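Local coordinates for protein NADP-dependent alcohol dehydrogenase (Entamoeba histolytica, PDB 2OUI) that probably catalyses the reversible, NADP-dependent oxidation of alcohols to aldehydes or ketones, using a zinc ion held in each subunit of a tetramer, at residues A[80-85]-A[143-148]; A[150-155]-A[314-319]; A[175-180]-A[344-349]. The protein carries 1 engineered substitution. All coordinates share one frame; numbering follows the deposited sequence. Where two conformers were deposited one is given.

Contact 1 (A[80-85]-A[143-148])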
loop_
_atom_site.group_PDB
_atom_site.type_symbol
_atom_site.label_atom_id
_atom_site.label_comp_id
_atom_site.label_asym_id
_atom_site.label_seq_id
_atom_site.Cartn_x
_atom_site.Cartn_y
_atom_site.Cartn_z
ATOM N N LYS A 80 32.888 -8.522 13.915
ATOM C CA LYS A 80 31.844 -9.234 14.629
ATOM C C LYS A 80 30.506 -8.838 14.005
ATOM O O LYS A 80 30.252 -7.660 13.753
ATOM C CB LYS A 80 31.913 -8.932 16.125
ATOM C CG LYS A 80 33.233 -9.423 16.737
ATOM C CD LYS A 80 33.313 -9.210 18.234
ATOM C CE LYS A 80 34.730 -9.549 18.700
ATOM N NZ LYS A 80 34.993 -9.144 20.102
ATOM N N VAL A 81 29.660 -9.832 13.732
ATOM C CA VAL A 81 28.477 -9.606 12.893
ATOM C C VAL A 81 27.246 -10.287 13.470
ATOM O O VAL A 81 27.355 -11.308 14.174
ATOM C CB VAL A 81 28.665 -10.147 11.442
ATOM C CG1 VAL A 81 29.673 -9.302 10.658
ATOM C CG2 VAL A 81 29.138 -11.630 11.451
ATOM N N ILE A 82 26.096 -9.726 13.134
ATOM C CA ILE A 82 24.806 -10.319 13.403
ATOM C C ILE A 82 24.438 -11.076 12.123
ATOM O O ILE A 82 24.376 -10.494 11.026
ATOM C CB ILE A 82 23.742 -9.222 13.682
ATOM C CG1 ILE A 82 24.098 -8.424 14.939
ATOM C CG2 ILE A 82 22.397 -9.835 13.913
ATOM C CD1 ILE A 82 23.326 -7.086 15.048
ATOM N N VAL A 83 24.193 -12.367 12.255
ATOM C CA VAL A 83 23.861 -13.173 11.088
ATOM C C VAL A 83 22.338 -13.368 11.016
ATOM O O VAL A 83 21.751 -13.958 11.937
ATOM C CB VAL A 83 24.542 -14.559 11.150
ATOM C CG1 VAL A 83 24.333 -15.317 9.824
ATOM C CG2 VAL A 83 26.063 -14.417 11.459
ATOM N N PRO A 84 21.690 -12.880 9.936
ATOM C CA PRO A 84 20.230 -13.089 9.854
ATOM C C PRO A 84 19.937 -14.548 9.504
ATOM O O PRO A 84 20.738 -15.171 8.815
ATOM C CB PRO A 84 19.792 -12.152 8.718
ATOM C CG PRO A 84 21.045 -12.029 7.819
ATOM C CD PRO A 84 22.237 -12.154 8.775
ATOM N N ALA A 85 18.816 -15.109 9.985
ATOM C CA ALA A 85 18.465 -16.491 9.626
ATOM C C ALA A 85 18.271 -16.599 8.111
ATOM O O ALA A 85 18.549 -17.642 7.519
ATOM C CB ALA A 85 17.176 -16.950 10.344
ATOM N N GLU A 143 24.574 -12.006 23.177
ATOM C CA GLU A 143 23.426 -12.839 23.532
ATOM C C GLU A 143 22.114 -12.119 23.238
ATOM O O GLU A 143 21.148 -12.732 22.762
ATOM C CB GLU A 143 23.498 -13.257 25.002
ATOM C CG GLU A 143 24.712 -14.104 25.330
ATOM C CD GLU A 143 25.937 -13.310 25.840
ATOM O OE1 GLU A 143 26.110 -12.114 25.484
ATOM O OE2 GLU A 143 26.748 -13.914 26.590
ATOM N N ASP A 144 22.076 -10.811 23.475
ATOM C CA ASP A 144 20.883 -10.034 23.104
ATOM C C ASP A 144 20.752 -9.897 21.587
ATOM O O ASP A 144 19.643 -9.910 21.036
ATOM C CB ASP A 144 20.913 -8.643 23.747
ATOM C CG ASP A 144 20.744 -8.683 25.258
ATOM O OD1 ASP A 144 20.483 -9.776 25.823
ATOM O OD2 ASP A 144 20.876 -7.601 25.879
ATOM N N ALA A 145 21.887 -9.752 20.902
ATOM C CA ALA A 145 21.859 -9.571 19.449
ATOM C C ALA A 145 21.427 -10.829 18.693
ATOM O O ALA A 145 20.866 -10.719 17.595
ATOM C CB ALA A 145 23.213 -9.094 18.946
ATOM N N VAL A 146 21.705 -12.016 19.249
ATOM C CA VAL A 146 21.353 -13.264 18.547
ATOM C C VAL A 146 19.828 -13.441 18.430
ATOM O O VAL A 146 19.326 -14.187 17.561
ATOM C CB VAL A 146 22.041 -14.518 19.146
ATOM C CG1 VAL A 146 21.430 -14.903 20.488
ATOM C CG2 VAL A 146 21.985 -15.663 18.146
ATOM N N MET A 147 19.095 -12.731 19.289
ATOM C CA MET A 147 17.623 -12.716 19.200
ATOM C C MET A 147 17.119 -11.964 17.982
ATOM O O MET A 147 15.976 -12.167 17.564
ATOM C CB MET A 147 17.014 -12.092 20.461
ATOM C CG MET A 147 17.360 -12.813 21.769
ATOM S SD MET A 147 16.755 -14.509 21.860
ATOM C CE MET A 147 18.214 -15.460 21.500
ATOM N N LEU A 148 17.953 -11.090 17.422
ATOM C CA LEU A 148 17.628 -10.376 16.165
ATOM C C LEU A 148 17.527 -11.280 14.927
ATOM O O LEU A 148 16.757 -11.003 14.030
ATOM C CB LEU A 148 18.647 -9.249 15.903
ATOM C CG LEU A 148 18.692 -8.093 16.906
ATOM C CD1 LEU A 148 19.935 -7.239 16.713
ATOM C CD2 LEU A 148 17.398 -7.240 16.823
#

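Contact 2 (A[150-155]-A[314-319]). With ZN (zinc ion), chain E.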
loop_
_atom_site.group_PDB
_atom_site.type_symbol
_atom_site.label_atom_id
_atom_site.label_comp_id
_atom_site.label_asym_id
_atom_site.label_seq_id
_atom_site.Cartn_x
_atom_site.Cartn_y
_atom_site.Cartn_z
ATOM N N ASP A 150 16.329 -14.133 14.103
ATOM C CA ASP A 150 15.118 -14.898 13.819
ATOM C C ASP A 150 13.992 -14.425 14.741
ATOM O O ASP A 150 12.919 -14.094 14.249
ATOM C CB ASP A 150 15.426 -16.392 13.987
ATOM C CG ASP A 150 14.306 -17.321 13.505
ATOM O OD1 ASP A 150 13.321 -16.846 12.876
ATOM O OD2 ASP A 150 14.428 -18.544 13.786
ATOM N N MET A 151 14.216 -14.339 16.054
ATOM C CA MET A 151 13.065 -14.091 16.956
ATOM C C MET A 151 12.447 -12.707 16.779
ATOM O O MET A 151 11.245 -12.586 16.550
ATOM C CB MET A 151 13.407 -14.335 18.420
ATOM C CG MET A 151 13.905 -15.772 18.720
ATOM S SD MET A 151 12.639 -17.028 18.408
ATOM C CE MET A 151 12.973 -17.556 16.726
ATOM N N VAL A 152 13.269 -11.671 16.859
ATOM C CA VAL A 152 12.749 -10.306 16.689
ATOM C C VAL A 152 12.206 -10.102 15.274
ATOM O O VAL A 152 11.086 -9.601 15.109
ATOM C CB VAL A 152 13.797 -9.269 16.950
ATOM C CG1 VAL A 152 13.211 -7.885 16.678
ATOM C CG2 VAL A 152 14.302 -9.398 18.406
ATOM N N THR A 153 12.989 -10.485 14.261
ATOM C CA THR A 153 12.580 -10.264 12.877
ATOM C C THR A 153 11.316 -11.026 12.479
ATOM O O THR A 153 10.430 -10.460 11.844
ATOM C CB THR A 153 13.732 -10.449 11.860
ATOM O OG1 THR A 153 13.211 -10.206 10.544
ATOM C CG2 THR A 153 14.338 -11.861 11.943
ATOM N N THR A 154 11.197 -12.280 12.906
ATOM C CA THR A 154 9.998 -13.066 12.584
ATOM C C THR A 154 8.794 -12.557 13.373
ATOM O O THR A 154 7.712 -12.391 12.806
ATOM C CB THR A 154 10.228 -14.556 12.857
ATOM O OG1 THR A 154 11.371 -14.972 12.085
ATOM C CG2 THR A 154 9.008 -15.373 12.451
ATOM N N GLY A 155 8.978 -12.312 14.664
ATOM C CA GLY A 155 7.915 -11.770 15.504
ATOM C C GLY A 155 7.394 -10.442 14.968
ATOM O O GLY A 155 6.175 -10.277 14.786
ATOM N N LEU A 314 13.951 -1.512 22.745
ATOM C CA LEU A 314 13.635 -2.943 22.695
ATOM C C LEU A 314 14.630 -3.707 23.556
ATOM O O LEU A 314 15.829 -3.553 23.376
ATOM C CB LEU A 314 13.707 -3.479 21.263
ATOM C CG LEU A 314 13.436 -4.983 21.064
ATOM C CD1 LEU A 314 11.993 -5.369 21.475
ATOM C CD2 LEU A 314 13.692 -5.411 19.608
ATOM N N ASP A 315 14.122 -4.525 24.481
ATOM C CA ASP A 315 14.960 -5.315 25.372
ATOM C C ASP A 315 14.717 -6.785 25.075
ATOM O O ASP A 315 13.657 -7.328 25.410
ATOM C CB ASP A 315 14.650 -4.964 26.835
ATOM C CG ASP A 315 15.360 -5.874 27.835
ATOM O OD1 ASP A 315 16.292 -6.602 27.439
ATOM O OD2 ASP A 315 14.977 -5.859 29.020
ATOM N N THR A 316 15.681 -7.415 24.411
ATOM C CA THR A 316 15.539 -8.818 24.013
ATOM C C THR A 316 16.068 -9.772 25.089
ATOM O O THR A 316 15.944 -10.990 24.949
ATOM C CB THR A 316 16.295 -9.125 22.697
ATOM O OG1 THR A 316 17.689 -8.864 22.871
ATOM C CG2 THR A 316 15.788 -8.283 21.559
ATOM N N SER A 317 16.682 -9.224 26.138
ATOM C CA SER A 317 17.238 -10.073 27.195
ATOM C C SER A 317 16.165 -10.872 27.932
ATOM O O SER A 317 16.453 -11.960 28.432
ATOM C CB SER A 317 18.077 -9.263 28.188
ATOM O OG SER A 317 17.244 -8.461 29.019
ATOM N N LYS A 318 14.937 -10.343 27.998
ATOM C CA LYS A 318 13.819 -11.031 28.672
ATOM C C LYS A 318 13.483 -12.376 28.028
ATOM O O LYS A 318 12.781 -13.181 28.625
ATOM C CB LYS A 318 12.547 -10.182 28.641
ATOM C CG LYS A 318 12.593 -8.891 29.435
ATOM C CD LYS A 318 11.243 -8.169 29.182
ATOM C CE LYS A 318 11.370 -6.663 29.051
ATOM N NZ LYS A 318 11.636 -6.075 30.391
ATOM N N LEU A 319 13.939 -12.590 26.792
ATOM C CA LEU A 319 13.698 -13.842 26.081
ATOM C C LEU A 319 14.621 -14.957 26.542
ATOM O O LEU A 319 14.340 -16.123 26.316
ATOM C CB LEU A 319 13.912 -13.661 24.571
ATOM C CG LEU A 319 12.976 -12.700 23.836
ATOM C CD1 LEU A 319 13.384 -12.553 22.357
ATOM C CD2 LEU A 319 11.542 -13.191 23.950
HETATM ZN ZN ZN E . 13.955 -20.326 13.529
#

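Contact 3 (A[175-180]-A[344-349]). With NO3 (nitrate ion), chain F; EDO (1,2-ethanediol), chain J.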
loop_
_atom_site.group_PDB
_atom_site.type_symbol
_atom_site.label_atom_id
_atom_site.label_comp_id
_atom_site.label_asym_id
_atom_site.label_seq_id
_atom_site.Cartn_x
_atom_site.Cartn_y
_atom_site.Cartn_z
ATOM N N ILE A 175 2.512 -17.499 22.241
ATOM C CA ILE A 175 3.433 -16.611 22.935
ATOM C C ILE A 175 4.769 -17.294 23.296
ATOM O O ILE A 175 5.246 -17.126 24.399
ATOM C CB ILE A 175 2.756 -16.019 24.210
ATOM C CG1 ILE A 175 1.414 -15.366 23.863
ATOM C CG2 ILE A 175 3.627 -14.980 24.879
ATOM C CD1 ILE A 175 1.534 -14.187 22.905
ATOM N N GLY A 176 5.339 -18.075 22.384
ATOM C CA GLY A 176 6.724 -18.489 22.556
ATOM C C GLY A 176 7.578 -17.257 22.280
ATOM O O GLY A 176 7.067 -16.146 22.178
ATOM N N PRO A 177 8.890 -17.436 22.130
ATOM C CA PRO A 177 9.745 -16.275 21.852
ATOM C C PRO A 177 9.329 -15.481 20.608
ATOM O O PRO A 177 9.448 -14.257 20.612
ATOM C CB PRO A 177 11.148 -16.889 21.675
ATOM C CG PRO A 177 10.904 -18.356 21.475
ATOM C CD PRO A 177 9.667 -18.688 22.247
ATOM N N VAL A 178 8.863 -16.144 19.552
ATOM C CA VAL A 178 8.405 -15.416 18.356
ATOM C C VAL A 178 7.165 -14.606 18.675
ATOM O O VAL A 178 7.105 -13.426 18.338
ATOM C CB VAL A 178 8.133 -16.335 17.136
ATOM C CG1 VAL A 178 7.501 -15.546 15.908
ATOM C CG2 VAL A 178 9.439 -16.977 16.686
ATOM N N GLY A 179 6.183 -15.235 19.319
ATOM C CA GLY A 179 4.948 -14.519 19.700
ATOM C C GLY A 179 5.182 -13.330 20.618
ATOM O O GLY A 179 4.486 -12.306 20.535
ATOM N N LEU A 180 6.108 -13.484 21.557
ATOM C CA LEU A 180 6.464 -12.379 22.453
ATOM C C LEU A 180 6.987 -11.213 21.631
ATOM O O LEU A 180 6.713 -10.043 21.943
ATOM C CB LEU A 180 7.502 -12.831 23.489
ATOM C CG LEU A 180 7.028 -13.798 24.585
ATOM C CD1 LEU A 180 8.208 -14.259 25.460
ATOM C CD2 LEU A 180 6.003 -13.106 25.443
ATOM N N LEU A 344 11.182 -22.427 30.093
ATOM C CA LEU A 344 11.821 -22.104 28.818
ATOM C C LEU A 344 11.140 -20.992 28.036
ATOM O O LEU A 344 9.919 -20.972 27.904
ATOM C CB LEU A 344 11.899 -23.361 27.931
ATOM C CG LEU A 344 12.430 -23.188 26.489
ATOM C CD1 LEU A 344 13.927 -23.082 26.526
ATOM C CD2 LEU A 344 12.028 -24.337 25.590
ATOM N N ILE A 345 11.960 -20.068 27.530
ATOM C CA ILE A 345 11.596 -19.228 26.388
ATOM C C ILE A 345 12.680 -19.484 25.326
ATOM O O ILE A 345 12.439 -20.182 24.351
ATOM C CB ILE A 345 11.464 -17.715 26.754
ATOM C CG1 ILE A 345 10.374 -17.532 27.832
ATOM C CG2 ILE A 345 11.180 -16.878 25.480
ATOM C CD1 ILE A 345 10.247 -16.113 28.381
ATOM N N LYS A 346 13.901 -19.001 25.558
ATOM C CA LYS A 346 14.951 -19.163 24.552
ATOM C C LYS A 346 16.309 -19.406 25.231
ATOM O O LYS A 346 16.688 -18.654 26.113
ATOM C CB LYS A 346 14.974 -17.893 23.694
ATOM C CG LYS A 346 15.690 -17.996 22.398
ATOM C CD LYS A 346 14.901 -18.746 21.352
ATOM C CE LYS A 346 15.701 -18.682 20.067
ATOM N NZ LYS A 346 15.039 -19.397 18.940
ATOM N N PRO A 347 17.011 -20.496 24.868
ATOM C CA PRO A 347 18.384 -20.679 25.331
ATOM C C PRO A 347 19.380 -19.983 24.409
ATOM O O PRO A 347 19.101 -19.746 23.222
ATOM C CB PRO A 347 18.597 -22.194 25.246
ATOM C CG PRO A 347 17.306 -22.779 24.665
ATOM C CD PRO A 347 16.572 -21.628 24.029
ATOM N N VAL A 348 20.525 -19.627 24.967
ATOM C CA VAL A 348 21.630 -19.110 24.172
ATOM C C VAL A 348 22.916 -19.792 24.585
ATOM O O VAL A 348 23.106 -20.158 25.746
ATOM C CB VAL A 348 21.828 -17.572 24.260
ATOM C CG1 VAL A 348 20.749 -16.856 23.510
ATOM C CG2 VAL A 348 21.912 -17.092 25.702
ATOM N N VAL A 349 23.791 -19.989 23.610
ATOM C CA VAL A 349 25.074 -20.610 23.854
ATOM C C VAL A 349 26.143 -19.598 23.472
ATOM O O VAL A 349 26.108 -19.063 22.386
ATOM C CB VAL A 349 25.247 -21.859 22.968
ATOM C CG1 VAL A 349 26.630 -22.490 23.171
ATOM C CG2 VAL A 349 24.148 -22.888 23.272
HETATM N N NO3 F . 8.433 -20.209 18.908
HETATM O O1 NO3 F . 9.691 -20.831 18.975
HETATM O O2 NO3 F . 8.295 -18.893 19.291
HETATM O O3 NO3 F . 7.305 -20.906 18.460
HETATM C C1 EDO J . 3.022 -20.339 25.651
HETATM O O1 EDO J . 1.734 -20.862 25.993
HETATM C C2 EDO J . 3.138 -20.282 24.135
HETATM O O2 EDO J . 1.842 -20.023 23.564
#

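Contact 1 (A[80-85]-A[143-148])
Ile82 bridges Ala145 and Leu148 of segment 143-148, and carries all the close contacts between the two segments. Its longer branch does most of the work. CG1 stands anti to the carbonyl carbon (chi1 -63°) and the chain then runs on extended, which carries the terminal methyl across the turn to Leu148. There Ile82 CD1 meets Leu148 CD1 at 3.8 Å, methyl against methyl, the two side chains slanting across each other. Leu148 has the same kind of first torsion, with CG opposite its carbonyl carbon (chi1 -64°), and offers one branch of its fork to the isoleucine. Midway along the branch, Ile82 CG1 passes over Ala145 CB at 4.2 Å, so the smallest apolar side chain sits where the strand comes nearest. The shorter branch turns to the backbone instead: Ile82 CG2 lies 4.1 Å from Ala145 O. That carbonyl is already engaged by the amide of its own turn, Leu148 N to Ala145 O at 2.9 Å, closing a type I beta turn that brings Ala145 and Leu148 to the same side, facing Ile82. A beta-branched residue suits the strand 80-83, whose backbone bonds Ile82 to Ala134, while its two arms spread over the turn. Met302 from helix 298-310 also packs on Ile82, and Leu305 and Ala306 of that helix on Leu148, so the cluster is buried. Such apolar packing of a sheet face against the turn leading into helix 148-161 is consistent with the GroES-like catalytic domain of zinc-dependent alcohol dehydrogenases.

Contact 2 (A[150-155]-A[314-319])
Helix 148-161, with a wider pi-type turn at 150-152, faces the loop before strand 320-325, Val152 CA and Thr316 CA lying 8.0 Å apart. Val152 touches the loop with both its methyls. CG1, anti to the backbone N (chi1 177°), reaches tip to tip toward Leu314, where Val152 CG1 and Leu314 CD2 come to 3.9 Å. CG2 is directed at the threonine, and Val152 CG2 meets Thr316 CG2 at 3.7 Å, with the two side chains set nearly perpendicular. Thr316 suits this place because it is two-faced: its methyl joins the apolar patch while OG1 turns off to a hydrogen bond with Asp144 O. Beside them Leu319 CD1 touches Met151 CB at 4.3 Å; the rest of the methionine leads away from the loop. The loop stiffens itself through Asp315, whose OD1 accepts from Ser317 OG at 2.6 Å with its syn lone pair and from Ser317 N at 3.0 Å from above the carboxylate plane, the second bond making an Asx turn. Two residues before the valine, Asp150 OD2 binds the zinc ion at 1.9 Å, with Cys37 and His59 as further ligands. No hydrogen bond joins the two segments: the direct contact between them is apolar and probably rests on dispersion and burial, while the polar groups named bind the metal, shape the loop or tie it to Asp144.

Contact 3 (A[175-180]-A[344-349])
Lys346 NZ is gripped twice, by a salt bridge to Glu60 OE1 and a hydrogen bond to Pro36 O, and the chain leading to it lies against Pro177. A bend at chi2 (76°) puts the CD methylene against the proline ring, with Lys346 CD 4.0 Å from Pro177 CG; the long side chain thus offers carbon to the helix while its charge is met by the catalytic domain. Ile345 takes the neighbouring side. Its CG2 sits against Pro177 CB at 3.8 Å and also meets Leu180 CD1 at 4.0 Å, the isoleucine and leucine lying at about a right angle. Pro177 suits the first turn of helix 177-188, where its missing N-H costs no helical bond. The turn and the start of the helix carry a GxGxxG pattern including Gly176 and Gly179, consistent with the Rossmann-type coenzyme domain. Gly176 is the N-cap, and its carbonyl accepts from Leu180 N at 2.9 Å; Gly179, lacking a CB, lets the helix run close to Ile175. A nitrate, probably from the crystallisation liquor, rests at this helix end, where Val178 N donates to its O2 at 2.8 Å and 162°, and Thr38 OG1 is a further partner. Its place is consistent with a site that draws anions, as the coenzyme phosphates are drawn in relatives. Nearby, Ile175 N donates at 2.9 Å, nearly straight (175°), to O2 of 1,2-ethanediol, probably also from the liquor and bonded too to the amides of Ser199 and Arg200.

The contacts run from the catalytic domain's sheet (contact 1) to the junction with the coenzyme domain (contact 3): contact 2 lies 10 Å from contact 1 and 8 Å from contact 3, centre to centre, while contacts 1 and 3 are 14 Å apart. Along the chain contact 1 closes before the others open, whereas contacts 2 and 3 interleave, so the chain passes to the coenzyme domain and returns. Strands 80-83 and 346-350 belong to one mixed sheet. Helix 148-161 connects the set: Val152 N probably bonds to Met147 O of contact 1, and Met151 packs on Val178 and Lys346 of contact 3. The zinc ligand Asp150 therefore sits on a helix braced by both domains.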